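Local coordinates for Acarbose/maltose binding protein GacH (PDB 3K01) that serves as the solute receptor of an ABC transporter, binding acarbose and an acarbose homolog, and probably maltose, at residues S27-F32 against K57-Y62; T110-D115 against A311-V316; G178-Y183 against A233-A238. All blocks are in the same frame, centred on the assembly; numbering follows the deposited sequence.

Interaction 1: S27-F32 against K57-Y62; sequences SGTVTF and KVDVKY
Lys61 lies across the side chains of Thr29 and Thr31. With CG turned anti to the carbonyl carbon (chi1 -59°) and the chain extended beyond, its methylenes run past the two threonine side chains: Lys61 CD is 3.7 Å from Thr29 CG2, and Lys61 CB is 3.8 Å from Thr31 OG1. One water closes the far end, accepting from Lys61 NZ at 3.1 Å and hydrogen-bonding to Thr29 OG1 at 3.0 Å, while the ion pair of Lys61 with Asp59 in its own strand is long.

The other face of the pair carries Phe32 and Val30. Phe32 CD2 meets Tyr62 CD1 at 3.9 Å, the two side chains passing at a slant, and Val30 CG2 meets Val58 CG1 at the same 3.9 Å separation. Helix 309-320 covers this face, its Phe315 meeting the Phe32 ring. Tyr62 OH is hydrogen-bonded to Asp34 and Asn64.

The backbone evidence is a regular parallel ladder. Asp59 N donates to Gly28 O at 2.8 Å, and the bonds Val30 N to Asp59 O, Lys61 N to Val30 O and Phe32 N to Lys61 O follow at 2.9 Å each. The strand directions differ by 20°. Helices 41-49 and 51-54 lie between the strands in sequence, so the pair forms a beta-alpha-beta crossover, a basic unit of the alpha/beta lobes of solute-binding proteins.

Interaction 2: T110-D115 against A311-V316; sequences TPALDD and ASYAFV
Thr110 sits on the ring of Tyr313, its side chain crossing the tyrosine side chain at about a right angle. Thr110 CB stands 3.9 Å from the Tyr313 ring centroid and only 9° off the ring normal, which is the geometry of a CH-pi contact over the centre of a face. The methyl group extends the cover toward the phenol end, Thr110 CG2 lying 3.8 Å from Tyr313 CZ. Rotation about the first side-chain bond of Thr110 (chi1 78°) sets OG1 between the backbone N and the carbonyl carbon and sends the methyl anti to that carbon.

In this position Thr110 OG1 accepts from Ala112 N at 3.1 Å, forming an ST turn, and it is also hydrogen-bonded to Leu107 O. These two partners fix the hydroxyl within its own loop and leave the carbon side of the threonine to the ring. Pro111 adds a slanting contact from the turn, its CD 4.0 Å from Tyr313 CD2.

The turn belongs to the loop between helices 92-100 and 121-125, and it rests on helix 309-320 of an alpha/beta lobe of the solute-binding-protein fold. Here Ala112 brings its small side chain down to the helix surface: Ala112 CB lies 3.9 Å from Tyr313 CB and 3.8 Å from Val316 CG2, two helix residues three positions apart. Ala112 CA also approaches Tyr313 O at 3.6 Å, with an angle of 144° at the hydrogen, consistent with a CA-H...O contact. On the inner side of the helix Val316 packs against Val87, Leu300 and Val302 of the sheet, and further along the loop Asp114 forms a salt bridge with Lys317.

Interaction 3: G178-Y183 against A233-A238; sequences GATGLY and AAITDA
Two first torsions bring Tyr183 and Asp237 together: the Tyr183 ring carbon CG stands anti to the backbone N (chi1 -172°), carrying the phenol along the neighbouring chain, while Asp237 CG stands anti to the carbonyl carbon (chi1 -68°) and turns its carboxylate back to meet it. They lie at the end of a short parallel strand pair, 182-183 beside 234-235, a beta-alpha-beta crossover whose long connection holds helices 193-198 and 216-230 and a small two-stranded antiparallel pair, within an alpha/beta lobe of the solute-binding-protein fold.

The ladder is brief. Leu182 N donates to Ala233 O, and Ile235 N to Leu182 O, both at 3.0 Å. One face of the pair joins Leu182 CB to Ala234 CB at 4.0 Å. On the other, Ile235 CG1 touches Tyr183 CD1 at 3.9 Å, the two side chains crossing at about a right angle, and Ile235 O sits above a ring face, displaced toward the rim. Before the chain turns its corner at Gly181, the methyl of Thr180 reaches over the start of the second strand, with CG2 3.5 Å from Ala233 O.

Around the ring, Met245 and Ala248 of helix 241-251 and Val254 of strand 254-259 supply further packing. The phenol oxygen is gripped twice: it donates to the carboxylate and accepts from a water that also donates to Asp237 O at 2.8 Å, linking the hydroxyl to both side chain and backbone of one residue. Ring and carboxylate planes are only 22° apart, so the carboxylate meets the ring edge nearly flat, and Tyr183 OH reaches the anti lone pair of Asp237 OD2 at 2.6 Å.

From the N terminus, interaction 1 comes first: residues 57-62 return to 27-32 and close a short loop that contains helices 41-49 and 51-54. The chain then passes 110-115, where interaction 2 opens, and closes it only at 311-316, after 195 intervening residues. Interaction 3 is nested inside that long loop, with 233-238 coming back to 178-183. No two loops cross. Interactions 1 and 2 are neighbours, their centres 14 Å apart, and helix 309-320 joins them: Ala311 and Phe315 pack on Val30 and Phe32. Interaction 3 lies on the opposite side of the chain's centre, its own centre about 51 Å from that of interaction 1, so between 110-115 and 311-316 the chain reaches the far side, makes interaction 3 and comes back.

Interaction 1: S27-F32 against K57-Y62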
loop_
_atom_site.group_PDB
_atom_site.type_symbol
_atom_site.label_atom_id
_atom_site.label_comp_id
_atom_site.label_asym_id
_atom_site.label_seq_id
_atom_site.Cartn_x
_atom_site.Cartn_y
_atom_site.Cartn_z
ATOM N N SER A 27 -12.413 29.091 13.103
ATOM C CA SER A 27 -11.268 29.857 13.574
ATOM C C SER A 27 -10.330 28.946 14.347
ATOM O O SER A 27 -10.595 27.754 14.461
ATOM C CB SER A 27 -11.724 31.051 14.447
ATOM O OG SER A 27 -12.377 30.581 15.600
ATOM N N GLY A 28 -9.241 29.514 14.846
ATOM C CA GLY A 28 -8.305 28.765 15.675
ATOM C C GLY A 28 -7.165 28.217 14.840
ATOM O O GLY A 28 -6.955 28.636 13.703
ATOM N N THR A 29 -6.444 27.264 15.419
ATOM C CA THR A 29 -5.255 26.690 14.783
ATOM C C THR A 29 -5.554 25.262 14.371
ATOM O O THR A 29 -6.247 24.532 15.087
ATOM C CB THR A 29 -4.084 26.688 15.768
ATOM O OG1 THR A 29 -3.762 28.040 16.113
ATOM C CG2 THR A 29 -2.842 26.024 15.170
ATOM N N VAL A 30 -5.063 24.879 13.188
ATOM C CA VAL A 30 -5.008 23.460 12.807
ATOM C C VAL A 30 -3.555 23.123 12.496
ATOM O O VAL A 30 -3.023 23.575 11.479
ATOM C CB VAL A 30 -5.908 23.123 11.594
ATOM C CG1 VAL A 30 -5.698 21.648 11.170
ATOM C CG2 VAL A 30 -7.388 23.371 11.904
ATOM N N THR A 31 -2.936 22.349 13.384
ATOM C CA THR A 31 -1.585 21.848 13.149
ATOM C C THR A 31 -1.693 20.528 12.414
ATOM O O THR A 31 -2.380 19.604 12.887
ATOM C CB THR A 31 -0.814 21.698 14.458
ATOM O OG1 THR A 31 -0.678 23.003 15.058
ATOM C CG2 THR A 31 0.572 21.106 14.210
ATOM N N PHE A 32 -1.062 20.469 11.241
ATOM C CA PHE A 32 -1.120 19.291 10.370
ATOM C C PHE A 32 0.263 18.687 10.234
ATOM O O PHE A 32 1.182 19.374 9.790
ATOM C CB PHE A 32 -1.664 19.706 8.988
ATOM C CG PHE A 32 -1.550 18.636 7.903
ATOM C CD1 PHE A 32 -1.862 17.292 8.154
ATOM C CD2 PHE A 32 -1.168 18.991 6.614
ATOM C CE1 PHE A 32 -1.762 16.328 7.153
ATOM C CE2 PHE A 32 -1.073 18.049 5.617
ATOM C CZ PHE A 32 -1.379 16.716 5.868
ATOM N N LYS A 57 -9.793 32.787 8.976
ATOM C CA LYS A 57 -9.572 32.924 10.405
ATOM C C LYS A 57 -8.914 31.680 11.019
ATOM O O LYS A 57 -8.595 31.662 12.208
ATOM C CB LYS A 57 -10.885 33.247 11.129
ATOM C CG LYS A 57 -11.456 34.622 10.791
ATOM C CD LYS A 57 -12.504 35.016 11.823
ATOM C CE LYS A 57 -13.137 36.346 11.468
ATOM N NZ LYS A 57 -14.452 36.467 12.154
ATOM N N VAL A 58 -8.732 30.636 10.207
ATOM C CA VAL A 58 -7.971 29.464 10.650
ATOM C C VAL A 58 -6.494 29.615 10.301
ATOM O O VAL A 58 -6.145 29.984 9.177
ATOM C CB VAL A 58 -8.546 28.165 10.040
ATOM C CG1 VAL A 58 -7.710 26.940 10.454
ATOM C CG2 VAL A 58 -9.986 27.979 10.472
ATOM N N ASP A 59 -5.644 29.346 11.283
ATOM C CA ASP A 59 -4.202 29.325 11.075
ATOM C C ASP A 59 -3.781 27.867 10.855
ATOM O O ASP A 59 -3.713 27.084 11.813
ATOM C CB ASP A 59 -3.500 29.889 12.317
ATOM C CG ASP A 59 -1.983 29.947 12.188
ATOM O OD1 ASP A 59 -1.420 29.753 11.078
ATOM O OD2 ASP A 59 -1.346 30.193 13.234
ATOM N N VAL A 60 -3.513 27.512 9.604
ATOM C CA VAL A 60 -2.950 26.195 9.300
ATOM C C VAL A 60 -1.443 26.187 9.545
ATOM O O VAL A 60 -0.696 26.959 8.919
ATOM C CB VAL A 60 -3.242 25.769 7.865
ATOM C CG1 VAL A 60 -2.541 24.429 7.529
ATOM C CG2 VAL A 60 -4.750 25.651 7.641
ATOM N N LYS A 61 -0.999 25.320 10.450
ATOM C CA LYS A 61 0.421 25.132 10.734
ATOM C C LYS A 61 0.869 23.791 10.168
ATOM O O LYS A 61 0.675 22.726 10.786
ATOM C CB LYS A 61 0.695 25.226 12.237
ATOM C CG LYS A 61 0.270 26.564 12.848
ATOM C CD LYS A 61 0.670 26.692 14.308
ATOM C CE LYS A 61 0.567 28.164 14.731
ATOM N NZ LYS A 61 0.494 28.366 16.202
ATOM N N TYR A 62 1.457 23.865 8.983
ATOM C CA TYR A 62 1.989 22.704 8.283
ATOM C C TYR A 62 3.333 22.288 8.875
ATOM O O TYR A 62 4.230 23.134 9.028
ATOM C CB TYR A 62 2.196 23.056 6.817
ATOM C CG TYR A 62 2.845 21.936 6.062
ATOM C CD1 TYR A 62 2.070 20.926 5.492
ATOM C CD2 TYR A 62 4.243 21.832 5.976
ATOM C CE1 TYR A 62 2.662 19.863 4.823
ATOM C CE2 TYR A 62 4.842 20.776 5.300
ATOM C CZ TYR A 62 4.052 19.794 4.748
ATOM O OH TYR A 62 4.650 18.735 4.099
HETATM O O HOH W 1 -1.754 27.996 18.286
#

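Interaction 2: T110-D115 against A311-V316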
loop_
_atom_site.group_PDB
_atom_site.type_symbol
_atom_site.label_atom_id
_atom_site.label_comp_id
_atom_site.label_asym_id
_atom_site.label_seq_id
_atom_site.Cartn_x
_atom_site.Cartn_y
_atom_site.Cartn_z
ATOM N N THR A 110 -19.990 13.359 12.281
ATOM C CA THR A 110 -19.312 14.650 12.247
ATOM C C THR A 110 -19.237 15.157 10.839
ATOM O O THR A 110 -19.345 14.374 9.889
ATOM C CB THR A 110 -17.868 14.633 12.784
ATOM O OG1 THR A 110 -16.989 14.085 11.783
ATOM C CG2 THR A 110 -17.755 13.873 14.094
ATOM N N PRO A 111 -19.052 16.465 10.687
ATOM C CA PRO A 111 -18.963 17.081 9.360
ATOM C C PRO A 111 -17.714 16.631 8.609
ATOM O O PRO A 111 -17.541 16.975 7.440
ATOM C CB PRO A 111 -18.874 18.575 9.679
ATOM C CG PRO A 111 -19.582 18.718 10.980
ATOM C CD PRO A 111 -19.290 17.460 11.747
ATOM N N ALA A 112 -16.788 15.870 9.199
ATOM C CA ALA A 112 -15.582 15.415 8.472
ATOM C C ALA A 112 -15.879 14.488 7.294
ATOM O O ALA A 112 -15.132 14.386 6.370
ATOM C CB ALA A 112 -14.600 14.723 9.427
ATOM N N LEU A 113 -16.972 13.760 7.380
ATOM C CA LEU A 113 -17.274 12.682 6.482
ATOM C C LEU A 113 -18.178 13.116 5.339
ATOM O O LEU A 113 -18.498 12.366 4.542
ATOM C CB LEU A 113 -17.886 11.476 7.268
ATOM C CG LEU A 113 -17.048 10.888 8.408
ATOM C CD1 LEU A 113 -17.690 9.642 8.899
ATOM C CD2 LEU A 113 -15.607 10.596 7.935
ATOM N N ASP A 114 -18.458 14.363 5.222
ATOM C CA ASP A 114 -19.389 14.846 4.174
ATOM C C ASP A 114 -19.121 14.363 2.721
ATOM O O ASP A 114 -20.073 14.199 1.991
ATOM C CB ASP A 114 -19.492 16.383 4.186
ATOM C CG ASP A 114 -20.071 16.942 5.488
ATOM O OD1 ASP A 114 -20.914 16.257 6.108
ATOM O OD2 ASP A 114 -19.662 18.064 5.882
ATOM N N ASP A 115 -17.902 14.063 2.301
ATOM C CA ASP A 115 -17.806 13.436 0.980
ATOM C C ASP A 115 -17.716 11.919 1.100
ATOM O O ASP A 115 -16.699 11.404 1.566
ATOM C CB ASP A 115 -16.596 13.977 0.217
ATOM C CG ASP A 115 -16.784 15.414 -0.230
ATOM O OD1 ASP A 115 -17.935 15.898 -0.209
ATOM O OD2 ASP A 115 -15.842 16.134 -0.620
ATOM N N ALA A 311 -12.586 22.740 13.382
ATOM C CA ALA A 311 -11.773 23.158 12.240
ATOM C C ALA A 311 -11.035 21.962 11.646
ATOM O O ALA A 311 -10.813 21.922 10.437
ATOM C CB ALA A 311 -10.806 24.266 12.624
ATOM N N SER A 312 -10.659 21.016 12.514
ATOM C CA SER A 312 -9.977 19.808 12.046
ATOM C C SER A 312 -10.888 18.939 11.195
ATOM O O SER A 312 -10.445 18.399 10.181
ATOM C CB SER A 312 -9.399 19.002 13.212
ATOM O OG SER A 312 -8.455 19.758 13.945
ATOM N N TYR A 313 -12.162 18.805 11.567
ATOM C CA TYR A 313 -13.094 18.055 10.728
ATOM C C TYR A 313 -13.149 18.687 9.341
ATOM O O TYR A 313 -13.110 17.988 8.321
ATOM C CB TYR A 313 -14.505 18.114 11.311
ATOM C CG TYR A 313 -14.702 17.469 12.670
ATOM C CD1 TYR A 313 -13.923 16.392 13.105
ATOM C CD2 TYR A 313 -15.692 17.949 13.531
ATOM C CE1 TYR A 313 -14.132 15.818 14.361
ATOM C CE2 TYR A 313 -15.905 17.383 14.774
ATOM C CZ TYR A 313 -15.122 16.331 15.198
ATOM O OH TYR A 313 -15.335 15.769 16.435
ATOM N N ALA A 314 -13.260 20.020 9.292
ATOM C CA ALA A 314 -13.345 20.705 8.025
ATOM C C ALA A 314 -12.031 20.587 7.232
ATOM O O ALA A 314 -12.049 20.452 5.995
ATOM C CB ALA A 314 -13.710 22.173 8.250
ATOM N N PHE A 315 -10.907 20.606 7.935
ATOM C CA PHE A 315 -9.624 20.482 7.249
ATOM C C PHE A 315 -9.458 19.102 6.585
ATOM O O PHE A 315 -9.023 19.018 5.429
ATOM C CB PHE A 315 -8.484 20.734 8.233
ATOM C CG PHE A 315 -7.114 20.662 7.599
ATOM C CD1 PHE A 315 -6.614 21.744 6.897
ATOM C CD2 PHE A 315 -6.357 19.508 7.697
ATOM C CE1 PHE A 315 -5.354 21.687 6.305
ATOM C CE2 PHE A 315 -5.087 19.435 7.115
ATOM C CZ PHE A 315 -4.588 20.529 6.413
ATOM N N VAL A 316 -9.799 18.030 7.292
ATOM C CA VAL A 316 -9.660 16.705 6.674
ATOM C C VAL A 316 -10.659 16.521 5.550
ATOM O O VAL A 316 -10.334 15.887 4.552
ATOM C CB VAL A 316 -9.670 15.531 7.679
ATOM C CG1 VAL A 316 -8.594 15.726 8.736
ATOM C CG2 VAL A 316 -11.042 15.297 8.307
#

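Interaction 3: G178-Y183 against A233-A238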
loop_
_atom_site.group_PDB
_atom_site.type_symbol
_atom_site.label_atom_id
_atom_site.label_comp_id
_atom_site.label_asym_id
_atom_site.label_seq_id
_atom_site.Cartn_x
_atom_site.Cartn_y
_atom_site.Cartn_z
ATOM N N GLY A 178 17.551 -15.576 -22.828
ATOM C CA GLY A 178 18.444 -15.850 -21.716
ATOM C C GLY A 178 18.001 -15.214 -20.391
ATOM O O GLY A 178 18.532 -15.580 -19.345
ATOM N N ALA A 179 17.093 -14.239 -20.412
ATOM C CA ALA A 179 16.634 -13.621 -19.161
ATOM C C ALA A 179 15.796 -14.596 -18.365
ATOM O O ALA A 179 15.099 -15.418 -18.934
ATOM C CB ALA A 179 15.829 -12.386 -19.468
ATOM N N THR A 180 15.866 -14.486 -17.045
ATOM C CA THR A 180 14.921 -15.191 -16.172
ATOM C C THR A 180 13.562 -14.474 -16.236
ATOM O O THR A 180 13.511 -13.253 -16.431
ATOM C CB THR A 180 15.486 -15.210 -14.745
ATOM O OG1 THR A 180 16.616 -16.079 -14.736
ATOM C CG2 THR A 180 14.489 -15.710 -13.713
ATOM N N GLY A 181 12.467 -15.212 -16.122
ATOM C CA GLY A 181 11.154 -14.545 -16.169
ATOM C C GLY A 181 10.940 -13.481 -15.114
ATOM O O GLY A 181 10.602 -12.346 -15.447
ATOM N N LEU A 182 11.132 -13.860 -13.849
ATOM C CA LEU A 182 10.675 -13.041 -12.733
ATOM C C LEU A 182 11.757 -12.872 -11.689
ATOM O O LEU A 182 12.445 -13.836 -11.323
ATOM C CB LEU A 182 9.476 -13.753 -12.085
ATOM C CG LEU A 182 8.826 -13.114 -10.852
ATOM C CD1 LEU A 182 8.189 -11.752 -11.164
ATOM C CD2 LEU A 182 7.813 -14.018 -10.181
ATOM N N TYR A 183 11.876 -11.665 -11.132
ATOM C CA TYR A 183 12.571 -11.503 -9.854
ATOM C C TYR A 183 11.544 -11.577 -8.760
ATOM O O TYR A 183 10.640 -10.750 -8.754
ATOM C CB TYR A 183 13.352 -10.182 -9.752
ATOM C CG TYR A 183 14.196 -10.181 -8.504
ATOM C CD1 TYR A 183 15.523 -10.583 -8.553
ATOM C CD2 TYR A 183 13.654 -9.881 -7.264
ATOM C CE1 TYR A 183 16.301 -10.655 -7.397
ATOM C CE2 TYR A 183 14.434 -9.928 -6.108
ATOM C CZ TYR A 183 15.725 -10.308 -6.195
ATOM O OH TYR A 183 16.457 -10.369 -5.028
ATOM N N ALA A 233 11.687 -20.301 -13.020
ATOM C CA ALA A 233 10.884 -19.176 -13.497
ATOM C C ALA A 233 11.319 -17.871 -12.848
ATOM O O ALA A 233 11.148 -16.804 -13.435
ATOM C CB ALA A 233 9.427 -19.413 -13.233
ATOM N N ALA A 234 11.831 -17.964 -11.625
ATOM C CA ALA A 234 12.178 -16.785 -10.835
ATOM C C ALA A 234 13.502 -16.965 -10.166
ATOM O O ALA A 234 13.945 -18.104 -9.914
ATOM C CB ALA A 234 11.134 -16.512 -9.767
ATOM N N ILE A 235 14.128 -15.837 -9.841
ATOM C CA ILE A 235 15.288 -15.827 -8.960
ATOM C C ILE A 235 14.968 -14.931 -7.753
ATOM O O ILE A 235 14.042 -14.123 -7.779
ATOM C CB ILE A 235 16.569 -15.325 -9.666
ATOM C CG1 ILE A 235 16.328 -13.967 -10.344
ATOM C CG2 ILE A 235 17.079 -16.386 -10.648
ATOM C CD1 ILE A 235 17.606 -13.301 -10.875
ATOM N N THR A 236 15.759 -15.074 -6.699
ATOM C CA THR A 236 15.533 -14.326 -5.473
ATOM C C THR A 236 16.844 -14.179 -4.711
ATOM O O THR A 236 17.891 -14.704 -5.138
ATOM C CB THR A 236 14.451 -15.012 -4.601
ATOM O OG1 THR A 236 14.075 -14.113 -3.562
ATOM C CG2 THR A 236 14.967 -16.314 -3.994
ATOM N N ASP A 237 16.796 -13.430 -3.608
ATOM C CA ASP A 237 17.978 -13.210 -2.764
ATOM C C ASP A 237 17.504 -13.092 -1.330
ATOM O O ASP A 237 16.470 -12.490 -1.061
ATOM C CB ASP A 237 18.724 -11.920 -3.150
ATOM C CG ASP A 237 19.373 -12.003 -4.500
ATOM O OD1 ASP A 237 20.475 -12.574 -4.614
ATOM O OD2 ASP A 237 18.765 -11.475 -5.458
ATOM N N ALA A 238 18.313 -13.592 -0.399
ATOM C CA ALA A 238 17.969 -13.506 1.018
ATOM C C ALA A 238 18.295 -12.171 1.640
ATOM O O ALA A 238 17.819 -11.831 2.718
ATOM C CB ALA A 238 18.683 -14.610 1.780
HETATM O O HOH W 2 14.864 -10.836 -2.661
#